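PDB 2EF5: arginase from Thermus thermophilus, which probably hydrolyses L-arginine to L-ornithine and urea, using two manganese ions per subunit. Local coordinates for residues A[33-37]-A[38-42]; A[63-66]-A[67-70]; A[266-269]-A[270-273]. One frame throughout, in Å; residues are numbered along the deposited sequence.

All three contacts are local and lie at the surface of one arginase subunit, and each sits where a helix begins or ends. Contact 1 closes helix 31-37 and leads into strand 41-47, at one edge of the sheet within this chain. Contacts 2 and 3 open helices 66-81 and 272-284, and no two of the three touch. Contacts 1 and 3 come nearest, about 9 Å between nearest atoms, and Gln34 and Leu35 of contact 1 pack on helix 272-284, which contact 3 starts. Their chemistry differs. Contact 1 uses backbone bonds and apolar packing, contact 2 backbone bonds with a tyrosine beside a carboxylate, and contact 3 an aspartate bonded to Thr273 and a salt bridge.

Contact 1: residues A[33-37]-A[38-42]; sequences EQLED and LGYTV
Leu35 and Glu36 meet Gly39, Tyr40 and Val42 where helix 31-37 ends in a Schellman motif and the chain turns into strand 41-47. Two bonds run back into the last turn. Tyr40 N donates to Leu35 O at 3.2 Å. Gly39 N donates to Glu36 O at 2.8 Å. Leu38 N makes weak bonds to both Gln34 O and Leu35 O. Gly39 has a positive phi of 106°, a conformation in which any side chain would collide with the carbonyl oxygen of Leu38.

Side chains pack along the same turn. Tyr40 lies with its ring edge at Leu35 O, which is near the ring plane and 3.6 Å from Tyr40 CD2. Val42 points toward the helix, and its CG2 reaches Leu35 CB at 3.7 Å. The same methyl, Val42 CG2, lies 3.8 Å from Glu36 CG, where the two side chains cross. Val42 CG2 gets there by standing beside its own backbone N, with CG1 anti to that N (chi1 -170°). Glu36 CA also makes a CH...O contact with Tyr40 O.

Further out, strand 2-8 packs against the turn through Val3, which meets Leu35 and Tyr40, and Val5, which meets Val42. Leu282 of helix 272-284 also touches Leu35. Tyr40 OH is hydrogen-bonded to Leu285 O, so the ring is fixed at its far end too. Together these join the helix to an outermost strand of the parallel sheet in this chain. The Glu36 chain runs extended beyond CG, and a water donates to Glu36 OE2 at 2.8 Å while accepting from Val42 N at 2.7 Å.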
ATOM      1  N   GLU A  33     -10.716  42.024 -30.173  1.00 25.58           N
ATOM      2  CA  GLU A  33     -11.736  41.968 -31.210  1.00 26.98           C
ATOM      3  C   GLU A  33     -12.644  40.753 -30.999  1.00 25.78           C
ATOM      4  O   GLU A  33     -13.864  40.845 -31.143  1.00 24.94           O
ATOM      5  CB  GLU A  33     -11.084  41.887 -32.594  1.00 29.49           C
ATOM      6  CG  GLU A  33     -10.230  43.091 -32.994  1.00 32.82           C
ATOM      7  CD  GLU A  33      -9.016  43.322 -32.089  1.00 35.34           C
ATOM      8  OE1 GLU A  33      -8.559  42.374 -31.415  1.00 33.52           O
ATOM      9  OE2 GLU A  33      -8.505  44.462 -32.072  1.00 38.27           O
ATOM     10  N   GLN A  34     -12.053  39.613 -30.641  1.00 23.34           N
ATOM     11  CA  GLN A  34     -12.839  38.403 -30.439  1.00 22.89           C
ATOM     12  C   GLN A  34     -13.704  38.465 -29.187  1.00 23.01           C
ATOM     13  O   GLN A  34     -14.771  37.857 -29.140  1.00 22.47           O
ATOM     14  CB  GLN A  34     -11.932  37.167 -30.419  1.00 22.29           C
ATOM     15  CG  GLN A  34     -11.151  36.981 -31.722  1.00 23.07           C
ATOM     16  CD  GLN A  34     -10.382  35.676 -31.767  1.00 25.25           C
ATOM     17  OE1 GLN A  34     -10.965  34.608 -31.921  1.00 24.18           O
ATOM     18  NE2 GLN A  34      -9.067  35.759 -31.628  1.00 23.36           N
ATOM     19  N   LEU A  35     -13.254  39.191 -28.169  1.00 22.22           N
ATOM     20  CA  LEU A  35     -14.055  39.327 -26.960  1.00 23.21           C
ATOM     21  C   LEU A  35     -15.307  40.139 -27.300  1.00 24.55           C
ATOM     22  O   LEU A  35     -16.395  39.870 -26.781  1.00 23.93           O
ATOM     23  CB  LEU A  35     -13.257  40.018 -25.849  1.00 22.04           C
ATOM     24  CG  LEU A  35     -12.303  39.093 -25.077  1.00 22.57           C
ATOM     25  CD1 LEU A  35     -11.466  39.906 -24.106  1.00 21.63           C
ATOM     26  CD2 LEU A  35     -13.097  38.036 -24.331  1.00 22.02           C
ATOM     27  N   GLU A  36     -15.150  41.125 -28.182  1.00 25.32           N
ATOM     28  CA  GLU A  36     -16.278  41.948 -28.599  1.00 27.84           C
ATOM     29  C   GLU A  36     -17.247  41.112 -29.441  1.00 29.21           C
ATOM     30  O   GLU A  36     -18.466  41.236 -29.295  1.00 30.06           O
ATOM     31  CB  GLU A  36     -15.801  43.166 -29.401  1.00 28.53           C
ATOM     32  CG  GLU A  36     -14.889  44.111 -28.614  1.00 30.09           C
ATOM     33  CD  GLU A  36     -14.481  45.341 -29.413  1.00 31.60           C
ATOM     34  OE1 GLU A  36     -14.141  45.194 -30.609  1.00 30.55           O
ATOM     35  OE2 GLU A  36     -14.482  46.452 -28.839  1.00 31.91           O
ATOM     36  N   ASP A  37     -16.716  40.261 -30.321  1.00 29.53           N
ATOM     37  CA  ASP A  37     -17.579  39.416 -31.150  1.00 29.74           C
ATOM     38  C   ASP A  37     -18.427  38.539 -30.237  1.00 29.38           C
ATOM     39  O   ASP A  37     -19.533  38.122 -30.590  1.00 28.65           O
ATOM     40  CB  ASP A  37     -16.757  38.505 -32.070  1.00 30.34           C
ATOM     41  CG  ASP A  37     -15.931  39.273 -33.067  1.00 31.74           C
ATOM     42  OD1 ASP A  37     -16.275  40.434 -33.357  1.00 31.95           O
ATOM     43  OD2 ASP A  37     -14.942  38.706 -33.575  1.00 36.48           O
ATOM     44  N   LEU A  38     -17.891  38.263 -29.056  1.00 28.76           N
ATOM     45  CA  LEU A  38     -18.563  37.424 -28.080  1.00 28.90           C
ATOM     46  C   LEU A  38     -19.658  38.196 -27.337  1.00 29.15           C
ATOM     47  O   LEU A  38     -20.426  37.618 -26.564  1.00 29.55           O
ATOM     48  CB  LEU A  38     -17.527  36.874 -27.099  1.00 29.41           C
ATOM     49  CG  LEU A  38     -17.858  35.624 -26.289  1.00 31.06           C
ATOM     50  CD1 LEU A  38     -18.258  34.494 -27.221  1.00 31.39           C
ATOM     51  CD2 LEU A  38     -16.634  35.224 -25.469  1.00 30.89           C
ATOM     52  N   GLY A  39     -19.724  39.503 -27.564  1.00 29.27           N
ATOM     53  CA  GLY A  39     -20.749  40.308 -26.924  1.00 29.72           C
ATOM     54  C   GLY A  39     -20.299  41.199 -25.781  1.00 30.61           C
ATOM     55  O   GLY A  39     -21.108  41.920 -25.204  1.00 30.72           O
ATOM     56  N   TYR A  40     -19.016  41.160 -25.446  1.00 29.50           N
ATOM     57  CA  TYR A  40     -18.495  41.970 -24.351  1.00 29.33           C
ATOM     58  C   TYR A  40     -18.079  43.356 -24.821  1.00 30.01           C
ATOM     59  O   TYR A  40     -17.665  43.538 -25.964  1.00 30.86           O
ATOM     60  CB  TYR A  40     -17.266  41.292 -23.724  1.00 27.48           C
ATOM     61  CG  TYR A  40     -17.547  40.051 -22.910  1.00 25.25           C
ATOM     62  CD1 TYR A  40     -18.012  40.143 -21.597  1.00 27.06           C
ATOM     63  CD2 TYR A  40     -17.345  38.782 -23.447  1.00 25.15           C
ATOM     64  CE1 TYR A  40     -18.263  38.994 -20.841  1.00 27.52           C
ATOM     65  CE2 TYR A  40     -17.594  37.631 -22.699  1.00 24.55           C
ATOM     66  CZ  TYR A  40     -18.053  37.744 -21.402  1.00 27.09           C
ATOM     67  OH  TYR A  40     -18.305  36.606 -20.671  1.00 26.44           O
ATOM     68  N   THR A  41     -18.204  44.340 -23.939  1.00 30.52           N
ATOM     69  CA  THR A  41     -17.757  45.687 -24.264  1.00 30.69           C
ATOM     70  C   THR A  41     -16.370  45.653 -23.634  1.00 28.87           C
ATOM     71  O   THR A  41     -16.236  45.397 -22.440  1.00 28.87           O
ATOM     72  CB  THR A  41     -18.641  46.768 -23.604  1.00 31.38           C
ATOM     73  OG1 THR A  41     -18.576  46.646 -22.179  1.00 35.23           O
ATOM     74  CG2 THR A  41     -20.080  46.604 -24.047  1.00 30.43           C
ATOM     75  N   VAL A  42     -15.346  45.888 -24.443  1.00 29.19           N
ATOM     76  CA  VAL A  42     -13.967  45.797 -23.980  1.00 30.33           C
ATOM     77  C   VAL A  42     -13.145  47.076 -23.983  1.00 30.37           C
ATOM     78  O   VAL A  42     -13.221  47.884 -24.909  1.00 31.54           O
ATOM     79  CB  VAL A  42     -13.205  44.743 -24.820  1.00 29.90           C
ATOM     80  CG1 VAL A  42     -11.838  44.451 -24.201  1.00 29.97           C
ATOM     81  CG2 VAL A  42     -14.042  43.481 -24.932  1.00 29.34           C
TER
HETATM   82  O   HOH W   1     -16.030  47.201 -26.641  1.00 33.24           O

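Contact 2: residues A[63-66]-A[67-70]; sequences LAYL and EEIR
Tyr65 and Glu68 cross at an angle, with the ring and carboxylate planes 69° apart. The carboxylate meets the ring at its edge, not over a face. Glu68 OE2 lies near the ring plane, 3.5 Å from Tyr65 CD1. The other oxygen, Glu68 OE1, turns back to the main chain and sits 3.5 Å from Tyr65 CA. A bend at chi2 (90°) folds the glutamate back over the start of the helix. Replacing Glu68 by alanine removes the carboxylate, which would probably leave the CD1 edge of Tyr65 without its neighbour and the ring freer to turn.

Ile69 comes from the next position round the helix. Its CG1 passes 3.1 Å from Tyr65 O and 4.2 Å from Tyr65 CB. Leu12, in a loop, touches both Tyr65 and Ile69. Leu66 turns the other way, and its CD2 lies 3.7 Å from Glu67 OE2, a carboxylate paired with Arg149. Arg70 also reaches helix 148-154, through a hydrogen bond from NE to Arg149 O and a salt bridge from NH2 to Glu152.

The backbone bonds are regular. Ile69 N donates to Tyr65 O at 2.8 Å, and Arg70 N donates to Leu66 O at 2.8 Å. A type II beta turn from Leu63 to Leu66 leads into this first helical turn, with Tyr65 as the N-cap residue of helix 66-81.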
ATOM      1  N   LEU A  63      15.369  37.043  -4.883  1.00 50.46           N
ATOM      2  CA  LEU A  63      16.616  37.765  -5.112  1.00 50.77           C
ATOM      3  C   LEU A  63      16.541  38.749  -6.271  1.00 49.43           C
ATOM      4  O   LEU A  63      16.286  39.935  -6.078  1.00 50.02           O
ATOM      5  CB  LEU A  63      17.767  36.786  -5.379  1.00 51.91           C
ATOM      6  CG  LEU A  63      18.430  36.046  -4.214  1.00 52.93           C
ATOM      7  CD1 LEU A  63      19.513  35.123  -4.767  1.00 54.34           C
ATOM      8  CD2 LEU A  63      19.031  37.044  -3.225  1.00 52.87           C
ATOM      9  N   ALA A  64      16.769  38.240  -7.476  1.00 48.42           N
ATOM     10  CA  ALA A  64      16.774  39.043  -8.694  1.00 47.42           C
ATOM     11  C   ALA A  64      15.577  39.961  -8.909  1.00 46.33           C
ATOM     12  O   ALA A  64      14.438  39.506  -8.974  1.00 46.29           O
ATOM     13  CB  ALA A  64      16.936  38.130  -9.905  1.00 48.71           C
ATOM     14  N   TYR A  65      15.858  41.256  -9.023  1.00 44.93           N
ATOM     15  CA  TYR A  65      14.843  42.274  -9.280  1.00 42.66           C
ATOM     16  C   TYR A  65      13.624  42.258  -8.359  1.00 40.47           C
ATOM     17  O   TYR A  65      12.544  42.690  -8.762  1.00 39.22           O
ATOM     18  CB  TYR A  65      14.355  42.141 -10.723  1.00 43.94           C
ATOM     19  CG  TYR A  65      15.443  42.221 -11.770  1.00 45.13           C
ATOM     20  CD1 TYR A  65      15.974  43.450 -12.162  1.00 46.54           C
ATOM     21  CD2 TYR A  65      15.928  41.069 -12.387  1.00 45.34           C
ATOM     22  CE1 TYR A  65      16.959  43.530 -13.153  1.00 46.91           C
ATOM     23  CE2 TYR A  65      16.910  41.135 -13.373  1.00 46.01           C
ATOM     24  CZ  TYR A  65      17.421  42.368 -13.754  1.00 46.37           C
ATOM     25  OH  TYR A  65      18.380  42.437 -14.743  1.00 47.56           O
ATOM     26  N   LEU A  66      13.781  41.779  -7.130  1.00 37.97           N
ATOM     27  CA  LEU A  66      12.643  41.725  -6.219  1.00 36.82           C
ATOM     28  C   LEU A  66      11.916  43.061  -6.079  1.00 36.72           C
ATOM     29  O   LEU A  66      10.692  43.118  -6.220  1.00 36.92           O
ATOM     30  CB  LEU A  66      13.076  41.225  -4.836  1.00 37.99           C
ATOM     31  CG  LEU A  66      11.921  40.941  -3.866  1.00 37.80           C
ATOM     32  CD1 LEU A  66      12.363  39.939  -2.826  1.00 40.05           C
ATOM     33  CD2 LEU A  66      11.450  42.230  -3.212  1.00 38.83           C
ATOM     34  N   GLU A  67      12.654  44.134  -5.806  1.00 34.74           N
ATOM     35  CA  GLU A  67      12.031  45.447  -5.649  1.00 34.23           C
ATOM     36  C   GLU A  67      11.374  45.969  -6.928  1.00 33.01           C
ATOM     37  O   GLU A  67      10.333  46.620  -6.866  1.00 30.52           O
ATOM     38  CB  GLU A  67      13.052  46.476  -5.149  1.00 35.59           C
ATOM     39  CG  GLU A  67      13.479  46.300  -3.697  1.00 36.69           C
ATOM     40  CD  GLU A  67      12.305  46.323  -2.726  1.00 37.76           C
ATOM     41  OE1 GLU A  67      11.401  47.163  -2.896  1.00 37.79           O
ATOM     42  OE2 GLU A  67      12.292  45.510  -1.780  1.00 38.64           O
ATOM     43  N   GLU A  68      11.980  45.700  -8.081  1.00 31.80           N
ATOM     44  CA  GLU A  68      11.405  46.154  -9.344  1.00 33.10           C
ATOM     45  C   GLU A  68      10.115  45.384  -9.618  1.00 32.16           C
ATOM     46  O   GLU A  68       9.129  45.941 -10.105  1.00 30.62           O
ATOM     47  CB  GLU A  68      12.393  45.951 -10.497  1.00 35.50           C
ATOM     48  CG  GLU A  68      13.619  46.853 -10.427  1.00 39.10           C
ATOM     49  CD  GLU A  68      14.770  46.242  -9.654  1.00 40.89           C
ATOM     50  OE1 GLU A  68      14.552  45.713  -8.542  1.00 41.50           O
ATOM     51  OE2 GLU A  68      15.907  46.300 -10.164  1.00 43.20           O
ATOM     52  N   ILE A  69      10.130  44.096  -9.298  1.00 30.40           N
ATOM     53  CA  ILE A  69       8.959  43.256  -9.485  1.00 29.39           C
ATOM     54  C   ILE A  69       7.857  43.728  -8.542  1.00 29.05           C
ATOM     55  O   ILE A  69       6.705  43.885  -8.943  1.00 28.26           O
ATOM     56  CB  ILE A  69       9.294  41.780  -9.207  1.00 28.26           C
ATOM     57  CG1 ILE A  69      10.238  41.257 -10.293  1.00 30.55           C
ATOM     58  CG2 ILE A  69       8.024  40.955  -9.160  1.00 31.07           C
ATOM     59  CD1 ILE A  69      10.778  39.868 -10.033  1.00 29.48           C
ATOM     60  N   ARG A  70       8.224  43.967  -7.287  1.00 28.34           N
ATOM     61  CA  ARG A  70       7.275  44.441  -6.287  1.00 29.70           C
ATOM     62  C   ARG A  70       6.609  45.745  -6.748  1.00 29.47           C
ATOM     63  O   ARG A  70       5.389  45.892  -6.671  1.00 30.12           O
ATOM     64  CB  ARG A  70       8.000  44.668  -4.956  1.00 30.40           C
ATOM     65  CG  ARG A  70       7.133  45.173  -3.808  1.00 32.26           C
ATOM     66  CD  ARG A  70       7.996  45.410  -2.566  1.00 33.76           C
ATOM     67  NE  ARG A  70       7.209  45.609  -1.353  1.00 34.76           N
ATOM     68  CZ  ARG A  70       6.531  46.714  -1.064  1.00 34.60           C
ATOM     69  NH1 ARG A  70       6.538  47.741  -1.900  1.00 37.13           N
ATOM     70  NH2 ARG A  70       5.841  46.792   0.065  1.00 34.38           N
TER

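Contact 3: residues A[266-269]-A[270-273]; sequences ILDE and RNRT
Asp268 points its CB toward the start of helix 272-284, and its carboxylate meets Thr273 there. Its CG lies anti to the backbone N (chi1 -156°), which carries both oxygens over to Thr273. Asp268 CG itself is 3.3 Å from Thr273 OG1. Asp268 OD1 accepts from Thr273 OG1 at 2.8 Å, with the hydroxyl above the carboxylate plane. OD1 also takes weak bonds from Thr273 N and from Glu269 N. Asp268 OD2 accepts from Thr273 N at 2.9 Å through its syn lone pair.

The carboxylate thus covers a backbone N-H in the first turn, although Asn271 holds the N-cap position. Asn271 makes no capping bond with its side chain and instead binds Ala25 O through ND2. A type I' beta turn from Glu269 to Arg272 links Asp268 to the helix. Within it Arg272 N donates to Glu269 O at 3.0 Å.

Glu269 and Arg272 lie side by side and point the same way. Glu269 OE1 sits over one face of the guanidinium, 2.8 Å from Arg272 NH2, in a salt bridge of charges alone. No N-H points at that oxygen, and the carboxylate and guanidinium planes are 50° apart. Pro227 touches Asp268, Arg272 and Thr273, and Thr273 OG1 is also bonded to Gly228 N. The Thr273 side chain is about 8 Å from those of the manganese ligands Asp217 and Asp219.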
ATOM      1  N   ILE A 266       9.255  34.925 -29.014  1.00 24.87           N
ATOM      2  CA  ILE A 266      10.602  34.655 -29.503  1.00 26.80           C
ATOM      3  C   ILE A 266      10.875  33.154 -29.643  1.00 26.51           C
ATOM      4  O   ILE A 266      11.738  32.736 -30.417  1.00 25.94           O
ATOM      5  CB  ILE A 266      11.650  35.312 -28.558  1.00 29.06           C
ATOM      6  CG1 ILE A 266      12.123  36.626 -29.163  1.00 29.61           C
ATOM      7  CG2 ILE A 266      12.834  34.382 -28.309  1.00 32.52           C
ATOM      8  CD1 ILE A 266      11.007  37.503 -29.655  1.00 30.28           C
ATOM      9  N   LEU A 267      10.130  32.347 -28.898  1.00 25.09           N
ATOM     10  CA  LEU A 267      10.305  30.906 -28.941  1.00 24.99           C
ATOM     11  C   LEU A 267       9.097  30.270 -29.612  1.00 24.95           C
ATOM     12  O   LEU A 267       9.046  29.059 -29.799  1.00 27.76           O
ATOM     13  CB  LEU A 267      10.460  30.356 -27.516  1.00 26.52           C
ATOM     14  CG  LEU A 267      11.635  30.904 -26.697  1.00 27.69           C
ATOM     15  CD1 LEU A 267      11.498  30.490 -25.233  1.00 28.01           C
ATOM     16  CD2 LEU A 267      12.945  30.398 -27.291  1.00 26.52           C
ATOM     17  N   ASP A 268       8.140  31.105 -29.999  1.00 23.43           N
ATOM     18  CA  ASP A 268       6.905  30.629 -30.607  1.00 22.90           C
ATOM     19  C   ASP A 268       6.998  30.389 -32.105  1.00 23.95           C
ATOM     20  O   ASP A 268       7.997  30.710 -32.750  1.00 23.52           O
ATOM     21  CB  ASP A 268       5.777  31.630 -30.327  1.00 21.37           C
ATOM     22  CG  ASP A 268       4.394  30.998 -30.383  1.00 22.04           C
ATOM     23  OD1 ASP A 268       4.279  29.773 -30.615  1.00 18.99           O
ATOM     24  OD2 ASP A 268       3.407  31.739 -30.188  1.00 21.88           O
ATOM     25  N   GLU A 269       5.936  29.810 -32.649  1.00 24.02           N
ATOM     26  CA  GLU A 269       5.851  29.534 -34.072  1.00 24.80           C
ATOM     27  C   GLU A 269       4.567  30.159 -34.615  1.00 24.04           C
ATOM     28  O   GLU A 269       3.454  29.715 -34.304  1.00 23.12           O
ATOM     29  CB  GLU A 269       5.856  28.022 -34.314  1.00 26.29           C
ATOM     30  CG  GLU A 269       6.943  27.305 -33.517  1.00 32.39           C
ATOM     31  CD  GLU A 269       7.060  25.831 -33.848  1.00 34.55           C
ATOM     32  OE1 GLU A 269       6.016  25.181 -34.058  1.00 36.58           O
ATOM     33  OE2 GLU A 269       8.200  25.317 -33.878  1.00 37.81           O
ATOM     34  N   ARG A 270       4.722  31.211 -35.407  1.00 22.59           N
ATOM     35  CA  ARG A 270       3.576  31.885 -36.005  1.00 23.01           C
ATOM     36  C   ARG A 270       2.571  32.358 -34.956  1.00 20.86           C
ATOM     37  O   ARG A 270       1.361  32.356 -35.195  1.00 20.79           O
ATOM     38  CB  ARG A 270       2.872  30.944 -36.977  1.00 26.39           C
ATOM     39  CG  ARG A 270       3.783  30.312 -38.003  1.00 33.80           C
ATOM     40  CD  ARG A 270       4.211  31.317 -39.045  1.00 38.60           C
ATOM     41  NE  ARG A 270       4.814  30.662 -40.200  1.00 44.37           N
ATOM     42  CZ  ARG A 270       5.120  31.286 -41.331  1.00 44.55           C
ATOM     43  NH1 ARG A 270       4.880  32.585 -41.455  1.00 44.36           N
ATOM     44  NH2 ARG A 270       5.660  30.608 -42.336  1.00 46.93           N
ATOM     45  N   ASN A 271       3.070  32.742 -33.787  1.00 18.18           N
ATOM     46  CA  ASN A 271       2.210  33.243 -32.721  1.00 19.49           C
ATOM     47  C   ASN A 271       1.119  32.259 -32.298  1.00 18.67           C
ATOM     48  O   ASN A 271       0.135  32.668 -31.690  1.00 17.14           O
ATOM     49  CB  ASN A 271       1.550  34.554 -33.186  1.00 19.13           C
ATOM     50  CG  ASN A 271       1.193  35.466 -32.033  1.00 20.06           C
ATOM     51  OD1 ASN A 271       1.955  35.585 -31.080  1.00 18.52           O
ATOM     52  ND2 ASN A 271       0.041  36.134 -32.125  1.00 20.28           N
ATOM     53  N   ARG A 272       1.287  30.973 -32.594  1.00 18.51           N
ATOM     54  CA  ARG A 272       0.243  30.006 -32.262  1.00 20.32           C
ATOM     55  C   ARG A 272      -0.014  29.804 -30.780  1.00 18.48           C
ATOM     56  O   ARG A 272      -1.117  29.410 -30.388  1.00 19.21           O
ATOM     57  CB  ARG A 272       0.511  28.659 -32.940  1.00 22.44           C
ATOM     58  CG  ARG A 272       1.710  27.890 -32.430  1.00 26.55           C
ATOM     59  CD  ARG A 272       1.905  26.649 -33.301  1.00 33.78           C
ATOM     60  NE  ARG A 272       2.846  25.692 -32.728  1.00 37.35           N
ATOM     61  CZ  ARG A 272       3.147  24.523 -33.281  1.00 38.51           C
ATOM     62  NH1 ARG A 272       2.582  24.164 -34.425  1.00 40.60           N
ATOM     63  NH2 ARG A 272       4.015  23.714 -32.690  1.00 36.69           N
ATOM     64  N   THR A 273       0.983  30.083 -29.950  1.00 17.03           N
ATOM     65  CA  THR A 273       0.802  29.927 -28.516  1.00 17.28           C
ATOM     66  C   THR A 273      -0.103  31.038 -28.005  1.00 17.53           C
ATOM     67  O   THR A 273      -1.000  30.807 -27.191  1.00 16.52           O
ATOM     68  CB  THR A 273       2.146  29.965 -27.777  1.00 15.37           C
ATOM     69  OG1 THR A 273       2.969  28.895 -28.253  1.00 18.30           O
ATOM     70  CG2 THR A 273       1.931  29.802 -26.271  1.00 16.28           C
TER